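Local coordinates for beta sliding clamp (Bartonella birtlesii LL-WM9, PDB 6PTR), which probably closes as a head-to-tail homodimeric ring around DNA, tethering DNA polymerases and other proteins to it and so making replication processive, at residues C[16-21]-C[50-55]; C[83-88]-C[116-121]; C[88-93]-C[109-114]. One frame throughout, in Å; residues are numbered along the deposited sequence.

Contact 1: C[16-21]-C[50-55]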
loop_
_atom_site.group_PDB
_atom_site.type_symbol
_atom_site.label_atom_id
_atom_site.label_comp_id
_atom_site.label_asym_id
_atom_site.label_seq_id
_atom_site.Cartn_x
_atom_site.Cartn_y
_atom_site.Cartn_z
ATOM N N SER C 16 -6.481 -15.562 19.481
ATOM C CA SER C 16 -7.052 -14.263 19.137
ATOM C C SER C 16 -6.775 -13.232 20.221
ATOM O O SER C 16 -6.426 -12.086 19.919
ATOM C CB SER C 16 -8.549 -14.395 18.884
ATOM O OG SER C 16 -8.768 -14.997 17.624
ATOM N N GLN C 17 -6.903 -13.627 21.484
ATOM C CA GLN C 17 -6.555 -12.731 22.580
ATOM C C GLN C 17 -5.084 -12.335 22.530
ATOM O O GLN C 17 -4.738 -11.152 22.668
ATOM C CB GLN C 17 -6.893 -13.395 23.915
ATOM C CG GLN C 17 -6.285 -12.684 25.103
ATOM C CD GLN C 17 -6.913 -11.331 25.320
ATOM O OE1 GLN C 17 -8.111 -11.232 25.591
ATOM N NE2 GLN C 17 -6.117 -10.275 25.181
ATOM N N PHE C 18 -4.195 -13.317 22.348
ATOM C CA PHE C 18 -2.764 -13.039 22.305
ATOM C C PHE C 18 -2.406 -12.126 21.137
ATOM O O PHE C 18 -1.570 -11.223 21.273
ATOM C CB PHE C 18 -1.979 -14.346 22.198
ATOM C CG PHE C 18 -0.489 -14.169 22.352
ATOM C CD1 PHE C 18 0.050 -13.860 23.589
ATOM C CD2 PHE C 18 0.366 -14.338 21.282
ATOM C CE1 PHE C 18 1.415 -13.684 23.748
ATOM C CE2 PHE C 18 1.741 -14.164 21.445
ATOM C CZ PHE C 18 2.255 -13.831 22.693
ATOM N N PHE C 19 -3.027 -12.365 19.983
ATOM C CA PHE C 19 -2.775 -11.554 18.793
ATOM C C PHE C 19 -3.191 -10.107 19.023
ATOM O O PHE C 19 -2.463 -9.174 18.661
ATOM C CB PHE C 19 -3.545 -12.153 17.624
ATOM C CG PHE C 19 -3.241 -11.514 16.296
ATOM C CD1 PHE C 19 -1.941 -11.482 15.811
ATOM C CD2 PHE C 19 -4.253 -10.968 15.537
ATOM C CE1 PHE C 19 -1.658 -10.904 14.572
ATOM C CE2 PHE C 19 -3.982 -10.386 14.302
ATOM C CZ PHE C 19 -2.679 -10.356 13.827
ATOM N N LYS C 20 -4.369 -9.908 19.623
ATOM C CA LYS C 20 -4.839 -8.559 19.912
ATOM C C LYS C 20 -3.886 -7.833 20.849
ATOM O O LYS C 20 -3.527 -6.677 20.604
ATOM C CB LYS C 20 -6.244 -8.600 20.513
ATOM C CG LYS C 20 -6.834 -7.206 20.702
ATOM C CD LYS C 20 -8.302 -7.246 21.101
ATOM C CE LYS C 20 -8.911 -5.844 21.113
ATOM N NZ LYS C 20 -9.129 -5.296 19.741
ATOM N N SER C 21 -3.456 -8.501 21.924
ATOM C CA SER C 21 -2.567 -7.854 22.883
ATOM C C SER C 21 -1.204 -7.581 22.264
ATOM O O SER C 21 -0.661 -6.474 22.398
ATOM C CB SER C 21 -2.430 -8.713 24.147
ATOM O OG SER C 21 -3.697 -8.919 24.767
ATOM N N VAL C 50 -0.493 -12.602 32.071
ATOM C CA VAL C 50 0.610 -12.458 31.137
ATOM C C VAL C 50 0.703 -10.990 30.789
ATOM O O VAL C 50 -0.309 -10.373 30.429
ATOM C CB VAL C 50 0.404 -13.301 29.870
ATOM C CG1 VAL C 50 1.430 -12.936 28.811
ATOM C CG2 VAL C 50 0.487 -14.778 30.221
ATOM N N GLN C 51 1.894 -10.425 30.936
ATOM C CA GLN C 51 2.150 -9.044 30.552
ATOM C C GLN C 51 3.083 -9.043 29.359
ATOM O O GLN C 51 4.090 -9.762 29.360
ATOM C CB GLN C 51 2.771 -8.238 31.689
ATOM C CG GLN C 51 2.883 -6.759 31.332
ATOM C CD GLN C 51 3.667 -5.966 32.344
ATOM O OE1 GLN C 51 3.089 -5.317 33.210
ATOM N NE2 GLN C 51 4.991 -6.003 32.233
ATOM N N LEU C 52 2.735 -8.256 28.340
ATOM C CA LEU C 52 3.604 -7.981 27.200
ATOM C C LEU C 52 4.161 -6.578 27.367
ATOM O O LEU C 52 3.416 -5.660 27.704
ATOM C CB LEU C 52 2.831 -8.078 25.879
ATOM C CG LEU C 52 2.092 -9.405 25.668
ATOM C CD1 LEU C 52 1.332 -9.404 24.360
ATOM C CD2 LEU C 52 3.073 -10.583 25.752
ATOM N N LYS C 53 5.464 -6.403 27.133
ATOM C CA LYS C 53 6.084 -5.084 27.267
ATOM C C LYS C 53 6.982 -4.851 26.060
ATOM O O LYS C 53 7.716 -5.755 25.656
ATOM C CB LYS C 53 6.908 -4.996 28.565
ATOM C CG LYS C 53 7.565 -3.636 28.840
ATOM C CD LYS C 53 8.482 -3.645 30.097
ATOM C CE LYS C 53 7.714 -3.629 31.389
ATOM N NZ LYS C 53 8.642 -3.412 32.549
ATOM N N ALA C 54 6.918 -3.648 25.475
ATOM C CA ALA C 54 7.869 -3.258 24.438
ATOM C C ALA C 54 8.317 -1.835 24.726
ATOM O O ALA C 54 7.595 -1.076 25.368
ATOM C CB ALA C 54 7.259 -3.332 23.018
ATOM N N THR C 55 9.508 -1.468 24.242
ATOM C CA THR C 55 10.028 -0.134 24.531
ATOM C C THR C 55 11.008 0.245 23.433
ATOM O O THR C 55 11.613 -0.618 22.796
ATOM C CB THR C 55 10.731 -0.046 25.901
ATOM O OG1 THR C 55 11.115 1.313 26.164
ATOM C CG2 THR C 55 11.991 -0.898 25.919
#

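Contact 2: C[83-88]-C[116-121]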
loop_
_atom_site.group_PDB
_atom_site.type_symbol
_atom_site.label_atom_id
_atom_site.label_comp_id
_atom_site.label_asym_id
_atom_site.label_seq_id
_atom_site.Cartn_x
_atom_site.Cartn_y
_atom_site.Cartn_z
ATOM N N TYR C 83 4.765 -11.485 16.007
ATOM C CA TYR C 83 3.493 -11.000 15.468
ATOM C C TYR C 83 3.160 -11.674 14.140
ATOM O O TYR C 83 2.025 -12.118 13.921
ATOM C CB TYR C 83 3.532 -9.476 15.289
ATOM C CG TYR C 83 2.176 -8.901 14.933
ATOM C CD1 TYR C 83 1.193 -8.789 15.899
ATOM C CD2 TYR C 83 1.878 -8.496 13.633
ATOM C CE1 TYR C 83 -0.056 -8.273 15.598
ATOM C CE2 TYR C 83 0.621 -7.970 13.313
ATOM C CZ TYR C 83 -0.338 -7.861 14.313
ATOM O OH TYR C 83 -1.599 -7.357 14.038
ATOM N N ASP C 84 4.136 -11.749 13.227
ATOM C CA ASP C 84 3.863 -12.355 11.929
ATOM C C ASP C 84 3.497 -13.828 12.075
ATOM O O ASP C 84 2.650 -14.335 11.326
ATOM C CB ASP C 84 5.065 -12.180 11.002
ATOM C CG ASP C 84 5.274 -10.732 10.576
ATOM O OD1 ASP C 84 4.305 -9.943 10.607
ATOM O OD2 ASP C 84 6.411 -10.380 10.205
ATOM N N ILE C 85 4.109 -14.530 13.031
ATOM C CA ILE C 85 3.763 -15.932 13.256
ATOM C C ILE C 85 2.327 -16.054 13.760
ATOM O O ILE C 85 1.506 -16.784 13.186
ATOM C CB ILE C 85 4.761 -16.582 14.234
ATOM C CG1 ILE C 85 6.115 -16.786 13.550
ATOM C CG2 ILE C 85 4.193 -17.893 14.807
ATOM C CD1 ILE C 85 7.235 -17.093 14.553
ATOM N N VAL C 86 1.993 -15.310 14.817
ATOM C CA VAL C 86 0.658 -15.410 15.402
ATOM C C VAL C 86 -0.415 -14.986 14.398
ATOM O O VAL C 86 -1.511 -15.574 14.347
ATOM C CB VAL C 86 0.607 -14.579 16.700
ATOM C CG1 VAL C 86 -0.805 -14.671 17.362
ATOM C CG2 VAL C 86 1.655 -15.085 17.690
ATOM N N ARG C 87 -0.117 -13.993 13.561
ATOM C CA ARG C 87 -1.066 -13.595 12.520
ATOM C C ARG C 87 -1.501 -14.767 11.648
ATOM O O ARG C 87 -2.645 -14.806 11.185
ATOM C CB ARG C 87 -0.463 -12.500 11.643
ATOM C CG ARG C 87 -1.395 -12.010 10.528
ATOM C CD ARG C 87 -0.644 -11.046 9.633
ATOM N NE ARG C 87 0.735 -11.501 9.480
ATOM C CZ ARG C 87 1.213 -12.156 8.425
ATOM N NH1 ARG C 87 0.437 -12.429 7.367
ATOM N NH2 ARG C 87 2.488 -12.526 8.432
ATOM N N LYS C 88 -0.612 -15.728 11.405
ATOM C CA LYS C 88 -0.917 -16.845 10.525
ATOM C C LYS C 88 -1.490 -18.054 11.249
ATOM O O LYS C 88 -1.849 -19.036 10.584
ATOM C CB LYS C 88 0.335 -17.284 9.766
ATOM C CG LYS C 88 0.927 -16.220 8.884
ATOM C CD LYS C 88 2.058 -16.807 8.075
ATOM C CE LYS C 88 2.860 -15.706 7.411
ATOM N NZ LYS C 88 4.008 -16.289 6.685
ATOM N N PHE C 116 7.271 -23.855 16.332
ATOM C CA PHE C 116 8.401 -22.952 16.135
ATOM C C PHE C 116 9.338 -23.046 17.334
ATOM O O PHE C 116 8.889 -23.232 18.465
ATOM C CB PHE C 116 7.941 -21.491 15.992
ATOM C CG PHE C 116 7.051 -21.235 14.802
ATOM C CD1 PHE C 116 5.676 -21.406 14.897
ATOM C CD2 PHE C 116 7.596 -20.812 13.597
ATOM C CE1 PHE C 116 4.845 -21.184 13.784
ATOM C CE2 PHE C 116 6.782 -20.591 12.489
ATOM C CZ PHE C 116 5.404 -20.761 12.591
ATOM N N GLN C 117 10.637 -22.946 17.085
ATOM C CA GLN C 117 11.633 -22.755 18.140
ATOM C C GLN C 117 12.337 -21.447 17.814
ATOM O O GLN C 117 13.014 -21.355 16.784
ATOM C CB GLN C 117 12.631 -23.910 18.188
ATOM C CG GLN C 117 12.088 -25.192 18.751
ATOM C CD GLN C 117 12.051 -25.168 20.265
ATOM O OE1 GLN C 117 12.804 -24.431 20.900
ATOM N NE2 GLN C 117 11.176 -25.973 20.851
ATOM N N LEU C 118 12.167 -20.433 18.660
ATOM C CA LEU C 118 12.670 -19.097 18.344
ATOM C C LEU C 118 13.838 -18.740 19.253
ATOM O O LEU C 118 13.769 -18.938 20.467
ATOM C CB LEU C 118 11.580 -18.030 18.472
ATOM C CG LEU C 118 10.367 -18.091 17.549
ATOM C CD1 LEU C 118 9.547 -16.816 17.731
ATOM C CD2 LEU C 118 10.794 -18.269 16.096
ATOM N N GLN C 119 14.899 -18.213 18.656
ATOM C CA GLN C 119 16.007 -17.656 19.416
ATOM C C GLN C 119 15.545 -16.412 20.157
ATOM O O GLN C 119 14.999 -15.486 19.554
ATOM C CB GLN C 119 17.169 -17.317 18.483
ATOM C CG GLN C 119 17.824 -18.514 17.826
ATOM C CD GLN C 119 18.741 -18.114 16.677
ATOM O OE1 GLN C 119 19.037 -16.932 16.485
ATOM N NE2 GLN C 119 19.189 -19.096 15.908
ATOM N N CYS C 120 15.797 -16.381 21.463
ATOM C CA CYS C 120 15.269 -15.367 22.359
ATOM C C CYS C 120 16.399 -14.740 23.174
ATOM O O CYS C 120 17.571 -15.107 23.055
ATOM C CB CYS C 120 14.232 -15.978 23.297
ATOM S SG CYS C 120 12.688 -16.365 22.454
ATOM N N LEU C 121 16.017 -13.793 24.024
ATOM C CA LEU C 121 16.930 -13.170 24.959
ATOM C C LEU C 121 16.247 -13.116 26.321
ATOM O O LEU C 121 15.026 -12.934 26.396
ATOM C CB LEU C 121 17.314 -11.764 24.478
ATOM C CG LEU C 121 18.155 -11.722 23.198
ATOM C CD1 LEU C 121 18.291 -10.305 22.676
ATOM C CD2 LEU C 121 19.532 -12.331 23.446
#

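Contact 3: C[88-93]-C[109-114]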
loop_
_atom_site.group_PDB
_atom_site.type_symbol
_atom_site.label_atom_id
_atom_site.label_comp_id
_atom_site.label_asym_id
_atom_site.label_seq_id
_atom_site.Cartn_x
_atom_site.Cartn_y
_atom_site.Cartn_z
ATOM N N LYS C 88 -0.612 -15.728 11.405
ATOM C CA LYS C 88 -0.917 -16.845 10.525
ATOM C C LYS C 88 -1.490 -18.054 11.249
ATOM O O LYS C 88 -1.849 -19.036 10.584
ATOM C CB LYS C 88 0.335 -17.284 9.766
ATOM C CG LYS C 88 0.927 -16.220 8.884
ATOM C CD LYS C 88 2.058 -16.807 8.075
ATOM C CE LYS C 88 2.860 -15.706 7.411
ATOM N NZ LYS C 88 4.008 -16.289 6.685
ATOM N N LEU C 89 -1.577 -18.019 12.564
ATOM C CA LEU C 89 -2.194 -19.138 13.262
ATOM C C LEU C 89 -3.706 -18.937 13.334
ATOM O O LEU C 89 -4.187 -17.797 13.381
ATOM C CB LEU C 89 -1.609 -19.282 14.664
ATOM C CG LEU C 89 -0.106 -19.553 14.671
ATOM C CD1 LEU C 89 0.459 -19.473 16.094
ATOM C CD2 LEU C 89 0.184 -20.918 14.046
ATOM N N PRO C 90 -4.472 -20.028 13.330
ATOM C CA PRO C 90 -5.917 -19.912 13.096
ATOM C C PRO C 90 -6.684 -19.317 14.272
ATOM O O PRO C 90 -6.458 -19.655 15.436
ATOM C CB PRO C 90 -6.348 -21.361 12.825
ATOM C CG PRO C 90 -5.279 -22.206 13.410
ATOM C CD PRO C 90 -4.010 -21.428 13.268
ATOM N N ASP C 91 -7.603 -18.414 13.945
ATOM C CA ASP C 91 -8.534 -17.882 14.924
ATOM C C ASP C 91 -9.258 -19.024 15.627
ATOM O O ASP C 91 -9.634 -20.019 15.003
ATOM C CB ASP C 91 -9.532 -16.963 14.222
ATOM C CG ASP C 91 -9.968 -15.809 15.086
ATOM O OD1 ASP C 91 -10.338 -16.044 16.256
ATOM O OD2 ASP C 91 -9.929 -14.660 14.595
ATOM N N GLY C 92 -9.428 -18.892 16.939
ATOM C CA GLY C 92 -10.064 -19.933 17.715
ATOM C C GLY C 92 -9.173 -21.096 18.088
ATOM O O GLY C 92 -9.652 -22.045 18.718
ATOM N N SER C 93 -7.900 -21.062 17.724
ATOM C CA SER C 93 -6.941 -22.062 18.158
ATOM C C SER C 93 -6.286 -21.622 19.466
ATOM O O SER C 93 -6.471 -20.493 19.933
ATOM C CB SER C 93 -5.879 -22.275 17.087
ATOM O OG SER C 93 -5.181 -21.063 16.847
ATOM N N ILE C 109 6.915 -22.415 20.346
ATOM C CA ILE C 109 5.548 -22.017 20.055
ATOM C C ILE C 109 4.891 -23.204 19.386
ATOM O O ILE C 109 5.351 -23.640 18.325
ATOM C CB ILE C 109 5.484 -20.791 19.142
ATOM C CG1 ILE C 109 6.278 -19.611 19.710
ATOM C CG2 ILE C 109 4.042 -20.411 18.894
ATOM C CD1 ILE C 109 6.471 -18.528 18.700
ATOM N N VAL C 110 3.834 -23.743 19.994
ATOM C CA VAL C 110 3.138 -24.892 19.424
ATOM C C VAL C 110 1.678 -24.530 19.202
ATOM O O VAL C 110 0.993 -24.067 20.120
ATOM C CB VAL C 110 3.257 -26.139 20.321
ATOM C CG1 VAL C 110 2.398 -27.257 19.778
ATOM C CG2 VAL C 110 4.716 -26.590 20.401
ATOM N N SER C 111 1.194 -24.756 17.987
ATOM C CA SER C 111 -0.215 -24.564 17.675
ATOM C C SER C 111 -0.604 -25.700 16.742
ATOM O O SER C 111 -0.182 -25.717 15.581
ATOM C CB SER C 111 -0.463 -23.201 17.029
ATOM O OG SER C 111 -1.728 -23.169 16.385
ATOM N N GLY C 112 -1.363 -26.659 17.260
ATOM C CA GLY C 112 -1.706 -27.820 16.453
ATOM C C GLY C 112 -0.447 -28.610 16.196
ATOM O O GLY C 112 0.344 -28.875 17.111
ATOM N N CYS C 113 -0.226 -28.958 14.931
ATOM C CA CYS C 113 1.021 -29.586 14.527
ATOM C C CYS C 113 2.113 -28.581 14.202
ATOM O O CYS C 113 3.236 -28.993 13.896
ATOM C CB CYS C 113 0.785 -30.484 13.318
ATOM S SG CYS C 113 -0.220 -31.875 13.745
ATOM N N THR C 114 1.829 -27.283 14.267
ATOM C CA THR C 114 2.840 -26.289 13.927
ATOM C C THR C 114 3.723 -26.025 15.142
ATOM O O THR C 114 3.214 -25.789 16.240
ATOM C CB THR C 114 2.190 -24.980 13.478
ATOM O OG1 THR C 114 1.140 -25.245 12.550
ATOM C CG2 THR C 114 3.221 -24.110 12.805
#

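Contact 1: C[16-21]-C[50-55]
L52 reaches from strand 49-55 to helix 15-26, and its two methyl groups touch two different helical residues. The apolar part of the contact is this fork. CD2 of L52 lies 4.0 Å from F18 CE1 and approaches the ring obliquely, the two side chains crossing at about a right angle. The other branch, CD1 of L52, comes within 3.8 Å of S21 CB and equally close to the S21 carbonyl carbon, so it meets the helix backbone itself. F18 CG stands anti to the backbone N (chi1 -172°), which brings the rim of the ring nearer the strand although its CB does not point there.

The polar part stays off the interface. S21 OG takes a weak bond from Q17 NE2 (2.8 Å, bent to 127° at the hydrogen) and is also hydrogen-bonded to E63 of strand 59-69, whose backbone pairs with that of L52.

Helix 15-26 thus lies on the antiparallel sheet of the N-terminal domain that includes strand 49-55. With no hydrogen bond between 16-21 and 50-55 and only 146 Å² buried, the chemistry implies non-directional dispersion packing; the directional tie to the sheet is made one strand further on.

Contact 2: C[83-88]-C[116-121]
I85 lies across one face of the F116 ring, the two side chains sliding past each other in opposite directions. The evidence for a CH-pi contact is the position of I85 CG2, 3.9 Å from the centroid of the F116 ring and 26° off its normal, displaced toward the rim. Its shortest approach is to F116 CE1, at 3.5 Å. The rest of the isoleucine follows the ring: I85 CG1 is 4.0 Å from F116 CE2, and I85 CD1 is 3.9 Å from F116 CD2. The first torsion of I85 (chi1 -72°) sets CG2 anti to the backbone N and CG1 beside it, and both branches meet the aromatic ring.

Toward L118 the orientation changes. Here the side chains reach for each other tip to tip, I85 CD1 ending 3.9 Å from L118 CD1 and 4.1 Å from L118 CD2. One methyl, I85 CD1, therefore touches both the aromatic ring and the leucine fork, and no hydrogen bond crosses between the segments. All three residues are buried, and they account for the 152 Å² covered.

Helix 79-88 thus packs on strand 114-119, the outermost strand of its sheet within this chain. V86, the next residue of the helix, packs on F18 and F19 of helix 15-26, while L118 also touches I109 of the adjoining strand 106-111 and V77 of strand 71-78. Beyond strand 114-119 lies the second subunit: F116 and Q117 pair in an antiparallel ladder with one of its strands, so the sheet continues through the ring interface, and I85 itself packs on T287 of that subunit.

Contact 3: C[88-93]-C[109-114]
S111, which meets L89, P90 and S93 across the contact, is fixed by a reciprocal pair of backbone bonds: S111 N donates to T114 O at 2.9 Å, and T114 N to S111 O at the same length. They close a type II' beta turn that joins strands 106-111 and 114-119 as a tight hairpin. G112 occupies its second position with a positive phi of 67°, as that turn type requires.

The other segment ends in a turn of its own. S93 N donates to P90 O at 3.0 Å, closing a type II turn with G92 in its third position, where the left-handed backbone would press a side chain against the preceding carbonyl oxygen. S93 OG also approaches P90 O, but so closely that the exact length is doubtful.

The touching across the contact is van der Waals and comes mainly from L89, just ahead of the type II turn. L89 presents its methyl fork to the serine: CD2 of L89 is 3.8 Å from both CB and OG of S111, and CD1 of L89 is 4.0 Å from S111 CB. The hydroxyl of S111 is anti to its own N (chi1 163°), a setting that turns OG toward the loop, where P90 CD lies 4.2 Å from it. S93 OG comes to 4.1 Å from S111 OG, too far for a hydrogen bond.

On its outer side the pair adjoins the second subunit, where R284 packs on L89 and D319 is hydrogen-bonded to T114 OG1. The chemistry implies two turns each closed by its own backbone bonds, joined chiefly where buried L89, just before one, rests on S111, which begins the other.

In the fold
All three contacts lie within the N-terminal domain, and none has a hydrogen bond between its two segments. Contacts 1 and 2 are buried helix-on-strand packings, against different sheets; their two helices pack on each other. Contact 3 is only partly buried and sets a leucine against a serine at the edge of two turns, with no aromatic ring. Contacts 2 and 3 share K88 and use neighbouring strands of one sheet, F116 N lying 2.8 Å from I109 O; K88 NZ also forms a salt bridge with D283 of the second subunit. Both therefore border the dimer interface, whereas no other chain touches contact 1.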